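Local structure of GlcNAc Inducible Gene 2, GIG2 (Candida albicans, 6AKZ) at residues Y210-F224 against L278-F290. The protein binds an iron(III) ion and is probably an oxygenase of the cupin-related DUF1479 (Gig2-like) family, encoded by a GlcNAc-inducible gene. Residues are numbered along the deposited sequence; the frame is centred on the assembly and turned at random.
Sequences YKSIFEGDWENWDAF and LKLSMAYIMLRPF
One methyl of Leu-278 touches Phe-224 and Ala-223, with Leu-278 CD2 3.5 Å from Ala-223 CB, a tight pair. The Lys-279 chain leaves with CG anti to the backbone N and bends at chi3 (-77°), which carries the amine to the 3-10 segment 218-220. There Lys-279 NZ donates a hydrogen bond to Glu-219 O at 2.9 Å, tilted from the carbonyl plane. Its CD lies at the edge of the Trp-218 ring. Leu-280 CD2 lies 3.4 Å from Trp-218 CZ3, and Trp-218 NE1 is bonded to Ser-38 O. Met-282 is bent. Its CB and CG meet the CZ3-CH2 end of Trp-221, and Met-282 CE lies 3.8 Å from Tyr-210 CE1. At Ala-283 the backbones approach most closely, and Ala-283 CB lies 3.6 Å from Trp-218 CB. Met-286 SD stands over one face of Tyr-210, 4.1 Å from the ring centroid and 6° off the normal. Its CE goes on to Phe-214 CZ. Leu-287 CG packs 3.6 Å from Ile-213 CG2. The Phe-290 and Phe-214 side chains cross at about a right angle, touching through their CE1 atoms. This mostly apolar, largely buried layer, with Lys-279 at its border, joins helix 278-287 to helix 211-214 and the segment after it in this cupin-clan protein, away from the iron site. It combines a Met-aromatic contact with a single knob-into-hole contact, Ile-213 sitting among Met-282, Ala-283, Met-286 and Leu-287.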
loop_
_atom_site.group_PDB
_atom_site.type_symbol
_atom_site.label_atom_id
_atom_site.label_comp_id
_atom_site.label_asym_id
_atom_site.label_seq_id
_atom_site.Cartn_x
_atom_site.Cartn_y
_atom_site.Cartn_z
ATOM N N TYR A 210 11.883 10.425 -2.316
ATOM C CA TYR A 210 11.274 11.695 -2.707
ATOM C C TYR A 210 12.316 12.814 -3.001
ATOM O O TYR A 210 11.947 13.973 -3.174
ATOM C CB TYR A 210 10.295 12.130 -1.611
ATOM C CG TYR A 210 9.297 11.035 -1.270
ATOM C CD1 TYR A 210 8.251 10.727 -2.131
ATOM C CD2 TYR A 210 9.418 10.251 -0.126
ATOM C CE1 TYR A 210 7.385 9.746 -1.822
ATOM C CE2 TYR A 210 8.509 9.304 0.181
ATOM C CZ TYR A 210 7.514 9.036 -0.691
ATOM O OH TYR A 210 6.676 8.026 -0.415
ATOM N N LYS A 211 13.568 12.458 -3.227
ATOM C CA LYS A 211 14.607 13.427 -3.516
ATOM C C LYS A 211 14.252 14.439 -4.614
ATOM O O LYS A 211 14.492 15.605 -4.440
ATOM C CB LYS A 211 15.855 12.677 -3.943
ATOM C CG LYS A 211 17.092 13.560 -4.087
ATOM C CD LYS A 211 18.327 12.674 -3.895
ATOM C CE LYS A 211 19.598 13.462 -3.703
ATOM N NZ LYS A 211 20.003 14.008 -5.035
ATOM N N SER A 212 13.679 13.985 -5.727
ATOM C CA SER A 212 13.325 14.857 -6.869
ATOM C C SER A 212 12.367 15.955 -6.428
ATOM O O SER A 212 12.508 17.087 -6.844
ATOM C CB SER A 212 12.680 14.058 -8.003
ATOM O OG SER A 212 13.642 13.284 -8.714
ATOM N N ILE A 213 11.468 15.631 -5.507
ATOM C CA ILE A 213 10.552 16.628 -4.987
ATOM C C ILE A 213 11.303 17.654 -4.106
ATOM O O ILE A 213 11.091 18.852 -4.225
ATOM C CB ILE A 213 9.446 15.935 -4.221
ATOM C CG1 ILE A 213 8.645 15.008 -5.166
ATOM C CG2 ILE A 213 8.592 16.930 -3.451
ATOM C CD1 ILE A 213 7.634 14.170 -4.409
ATOM N N PHE A 214 12.150 17.184 -3.221
ATOM C CA PHE A 214 12.885 18.063 -2.333
ATOM C C PHE A 214 13.942 18.907 -3.032
ATOM O O PHE A 214 14.510 19.840 -2.423
ATOM C CB PHE A 214 13.543 17.240 -1.278
ATOM C CG PHE A 214 12.563 16.582 -0.330
ATOM C CD1 PHE A 214 11.511 17.271 0.193
ATOM C CD2 PHE A 214 12.713 15.238 0.006
ATOM C CE1 PHE A 214 10.644 16.656 1.125
ATOM C CE2 PHE A 214 11.880 14.636 0.894
ATOM C CZ PHE A 214 10.843 15.321 1.477
ATOM N N GLU A 215 14.237 18.579 -4.278
ATOM C CA GLU A 215 15.181 19.389 -5.063
ATOM C C GLU A 215 14.532 20.388 -6.002
ATOM O O GLU A 215 15.249 21.099 -6.682
ATOM C CB GLU A 215 16.041 18.475 -5.905
ATOM C CG GLU A 215 17.039 17.725 -5.067
ATOM C CD GLU A 215 17.909 16.813 -5.909
ATOM O OE1 GLU A 215 17.467 16.435 -7.011
ATOM O OE2 GLU A 215 19.004 16.458 -5.417
ATOM N N GLY A 216 13.201 20.399 -6.074
ATOM C CA GLY A 216 12.464 21.310 -6.881
ATOM C C GLY A 216 12.108 20.799 -8.235
ATOM O O GLY A 216 11.746 21.567 -9.085
ATOM N N ASP A 217 12.103 19.478 -8.404
ATOM C CA ASP A 217 11.890 18.834 -9.682
ATOM C C ASP A 217 10.836 17.682 -9.477
ATOM O O ASP A 217 11.013 16.605 -10.004
ATOM C CB ASP A 217 13.252 18.227 -10.116
ATOM C CG ASP A 217 13.269 17.659 -11.509
ATOM O OD1 ASP A 217 12.473 18.066 -12.394
ATOM O OD2 ASP A 217 14.142 16.758 -11.758
ATOM N N TRP A 218 9.751 17.980 -8.752
ATOM C CA TRP A 218 8.621 17.048 -8.630
ATOM C C TRP A 218 8.171 16.458 -9.930
ATOM O O TRP A 218 7.750 15.288 -9.984
ATOM C CB TRP A 218 7.441 17.648 -7.840
ATOM C CG TRP A 218 6.722 18.740 -8.496
ATOM C CD1 TRP A 218 6.871 20.109 -8.217
ATOM C CD2 TRP A 218 5.738 18.646 -9.516
ATOM N NE1 TRP A 218 6.065 20.841 -9.029
ATOM C CE2 TRP A 218 5.330 19.981 -9.826
ATOM C CE3 TRP A 218 5.135 17.582 -10.208
ATOM C CZ2 TRP A 218 4.379 20.258 -10.766
ATOM C CZ3 TRP A 218 4.170 17.874 -11.136
ATOM C CH2 TRP A 218 3.767 19.194 -11.404
ATOM N N GLU A 219 8.301 17.185 -11.041
ATOM C CA GLU A 219 7.800 16.707 -12.300
ATOM C C GLU A 219 8.479 15.446 -12.735
ATOM O O GLU A 219 7.901 14.664 -13.508
ATOM C CB GLU A 219 7.992 17.752 -13.421
ATOM C CG GLU A 219 7.086 18.943 -13.329
ATOM C CD GLU A 219 7.666 20.109 -12.495
ATOM O OE1 GLU A 219 8.680 19.949 -11.721
ATOM O OE2 GLU A 219 7.034 21.193 -12.621
ATOM N N ASN A 220 9.700 15.242 -12.277
ATOM C CA ASN A 220 10.423 14.046 -12.633
ATOM C C ASN A 220 10.409 12.922 -11.565
ATOM O O ASN A 220 11.188 11.952 -11.689
ATOM C CB ASN A 220 11.819 14.450 -13.012
ATOM C CG ASN A 220 11.807 15.110 -14.362
ATOM O OD1 ASN A 220 11.343 14.545 -15.360
ATOM N ND2 ASN A 220 12.247 16.296 -14.394
ATOM N N TRP A 221 9.611 13.083 -10.514
ATOM C CA TRP A 221 9.456 11.998 -9.511
ATOM C C TRP A 221 8.817 10.751 -10.157
ATOM O O TRP A 221 7.791 10.878 -10.823
ATOM C CB TRP A 221 8.641 12.451 -8.320
ATOM C CG TRP A 221 8.607 11.455 -7.233
ATOM C CD1 TRP A 221 9.672 10.963 -6.539
ATOM C CD2 TRP A 221 7.457 10.722 -6.782
ATOM N NE1 TRP A 221 9.245 9.975 -5.683
ATOM C CE2 TRP A 221 7.889 9.819 -5.814
ATOM C CE3 TRP A 221 6.100 10.729 -7.134
ATOM C CZ2 TRP A 221 7.003 8.979 -5.124
ATOM C CZ3 TRP A 221 5.237 9.844 -6.504
ATOM C CH2 TRP A 221 5.685 9.012 -5.479
ATOM N N ASP A 222 9.451 9.617 -9.949
ATOM C CA ASP A 222 9.067 8.334 -10.507
ATOM C C ASP A 222 8.664 7.485 -9.288
ATOM O O ASP A 222 9.496 6.938 -8.570
ATOM C CB ASP A 222 10.228 7.682 -11.261
ATOM C CG ASP A 222 9.767 6.466 -12.071
ATOM O OD1 ASP A 222 8.721 5.881 -11.710
ATOM O OD2 ASP A 222 10.467 6.153 -13.047
ATOM N N ALA A 223 7.366 7.284 -9.175
ATOM C CA ALA A 223 6.775 6.425 -8.091
ATOM C C ALA A 223 7.024 4.923 -8.179
ATOM O O ALA A 223 6.726 4.175 -7.223
ATOM C CB ALA A 223 5.262 6.670 -8.067
ATOM N N PHE A 224 7.616 4.517 -9.266
ATOM C CA PHE A 224 7.778 3.113 -9.589
ATOM C C PHE A 224 9.183 2.621 -9.477
ATOM O O PHE A 224 9.385 1.430 -9.659
ATOM C CB PHE A 224 7.123 2.769 -10.909
ATOM C CG PHE A 224 5.670 3.004 -10.864
ATOM C CD1 PHE A 224 4.800 2.008 -10.403
ATOM C CD2 PHE A 224 5.145 4.272 -11.136
ATOM C CE1 PHE A 224 3.445 2.248 -10.289
ATOM C CE2 PHE A 224 3.786 4.507 -11.026
ATOM C CZ PHE A 224 2.943 3.498 -10.558
ATOM N N LEU A 278 -1.109 10.315 -8.776
ATOM C CA LEU A 278 -0.089 9.849 -7.849
ATOM C C LEU A 278 1.015 10.895 -7.635
ATOM O O LEU A 278 1.359 11.231 -6.497
ATOM C CB LEU A 278 0.451 8.477 -8.339
ATOM C CG LEU A 278 1.539 7.820 -7.553
ATOM C CD1 LEU A 278 1.114 7.605 -6.114
ATOM C CD2 LEU A 278 1.808 6.440 -8.232
ATOM N N LYS A 279 1.596 11.374 -8.736
ATOM C CA LYS A 279 2.662 12.320 -8.691
ATOM C C LYS A 279 2.239 13.628 -8.081
ATOM O O LYS A 279 2.971 14.139 -7.213
ATOM C CB LYS A 279 3.263 12.579 -10.072
ATOM C CG LYS A 279 4.540 13.388 -10.109
ATOM C CD LYS A 279 4.856 13.776 -11.560
ATOM C CE LYS A 279 5.437 12.637 -12.347
ATOM N NZ LYS A 279 5.545 13.019 -13.773
ATOM N N LEU A 280 1.144 14.219 -8.515
ATOM C CA LEU A 280 0.726 15.492 -7.919
ATOM C C LEU A 280 0.426 15.352 -6.449
ATOM O O LEU A 280 0.744 16.249 -5.630
ATOM C CB LEU A 280 -0.476 16.076 -8.664
ATOM C CG LEU A 280 -0.244 16.539 -10.061
ATOM C CD1 LEU A 280 -1.490 17.110 -10.671
ATOM C CD2 LEU A 280 0.880 17.526 -10.161
ATOM N N SER A 281 -0.230 14.249 -6.082
ATOM C CA SER A 281 -0.484 13.968 -4.689
ATOM C C SER A 281 0.774 13.997 -3.786
ATOM O O SER A 281 0.794 14.647 -2.748
ATOM C CB SER A 281 -1.248 12.675 -4.488
ATOM O OG SER A 281 -2.627 12.753 -4.881
ATOM N N MET A 282 1.771 13.234 -4.156
ATOM C CA MET A 282 2.952 13.149 -3.348
ATOM C C MET A 282 3.845 14.409 -3.396
ATOM O O MET A 282 4.515 14.715 -2.447
ATOM C CB MET A 282 3.750 11.873 -3.637
ATOM C CG MET A 282 3.044 10.581 -3.231
ATOM S SD MET A 282 2.451 10.577 -1.535
ATOM C CE MET A 282 3.929 10.830 -0.566
ATOM N N ALA A 283 3.822 15.129 -4.485
ATOM C CA ALA A 283 4.558 16.402 -4.559
ATOM C C ALA A 283 3.919 17.289 -3.509
ATOM O O ALA A 283 4.596 17.937 -2.760
ATOM C CB ALA A 283 4.466 16.983 -5.953
ATOM N N TYR A 284 2.611 17.318 -3.422
ATOM C CA TYR A 284 1.916 18.220 -2.512
ATOM C C TYR A 284 2.109 17.809 -1.063
ATOM O O TYR A 284 2.489 18.624 -0.198
ATOM C CB TYR A 284 0.424 18.197 -2.838
ATOM C CG TYR A 284 -0.402 19.140 -1.992
ATOM C CD1 TYR A 284 -0.562 20.502 -2.319
ATOM C CD2 TYR A 284 -1.046 18.656 -0.850
ATOM C CE1 TYR A 284 -1.355 21.335 -1.509
ATOM C CE2 TYR A 284 -1.828 19.489 -0.061
ATOM C CZ TYR A 284 -1.997 20.803 -0.403
ATOM O OH TYR A 284 -2.803 21.579 0.428
ATOM N N ILE A 285 1.972 16.523 -0.809
ATOM C CA ILE A 285 2.076 15.966 0.540
ATOM C C ILE A 285 3.478 16.202 1.051
ATOM O O ILE A 285 3.605 16.695 2.178
ATOM C CB ILE A 285 1.690 14.487 0.603
ATOM C CG1 ILE A 285 0.155 14.406 0.436
ATOM C CG2 ILE A 285 2.036 13.798 1.908
ATOM C CD1 ILE A 285 -0.415 13.085 -0.011
ATOM N N MET A 286 4.480 15.797 0.276
ATOM C CA MET A 286 5.870 15.896 0.758
ATOM C C MET A 286 6.304 17.306 1.035
ATOM O O MET A 286 7.107 17.513 1.911
ATOM C CB MET A 286 6.871 15.210 -0.157
ATOM C CG MET A 286 6.633 13.694 -0.248
ATOM S SD MET A 286 6.373 12.761 1.305
ATOM C CE MET A 286 7.901 13.090 2.181
ATOM N N LEU A 287 5.866 18.237 0.210
ATOM C CA LEU A 287 6.178 19.641 0.431
ATOM C C LEU A 287 5.279 20.387 1.386
ATOM O O LEU A 287 5.642 21.493 1.829
ATOM C CB LEU A 287 6.213 20.395 -0.903
ATOM C CG LEU A 287 7.274 19.964 -1.912
ATOM C CD1 LEU A 287 7.183 20.714 -3.208
ATOM C CD2 LEU A 287 8.660 20.128 -1.377
ATOM N N ARG A 288 4.128 19.842 1.719
ATOM C CA ARG A 288 3.203 20.537 2.621
ATOM C C ARG A 288 3.778 21.033 3.999
ATOM O O ARG A 288 3.403 22.136 4.417
ATOM C CB ARG A 288 1.918 19.778 2.803
ATOM C CG ARG A 288 0.802 20.565 3.472
ATOM C CD ARG A 288 0.335 21.769 2.713
ATOM N NE ARG A 288 -0.884 22.324 3.366
ATOM C CZ ARG A 288 -1.431 23.498 3.085
ATOM N NH1 ARG A 288 -0.871 24.294 2.202
ATOM N NH2 ARG A 288 -2.578 23.844 3.701
ATOM N N PRO A 289 4.664 20.260 4.663
ATOM C CA PRO A 289 5.285 20.771 5.899
ATOM C C PRO A 289 6.077 22.022 5.704
ATOM O O PRO A 289 6.209 22.769 6.669
ATOM C CB PRO A 289 6.143 19.597 6.406
ATOM C CG PRO A 289 5.517 18.381 5.755
ATOM C CD PRO A 289 5.099 18.868 4.395
ATOM N N PHE A 290 6.557 22.285 4.487
ATOM C CA PHE A 290 7.289 23.469 4.158
ATOM C C PHE A 290 6.395 24.625 3.658
ATOM O O PHE A 290 6.865 25.800 3.592
ATOM C CB PHE A 290 8.318 23.186 3.078
ATOM C CG PHE A 290 9.282 22.079 3.449
ATOM C CD1 PHE A 290 8.982 20.727 3.200
ATOM C CD2 PHE A 290 10.445 22.366 4.083
ATOM C CE1 PHE A 290 9.838 19.736 3.585
ATOM C CE2 PHE A 290 11.319 21.358 4.460
ATOM C CZ PHE A 290 11.027 20.038 4.185
#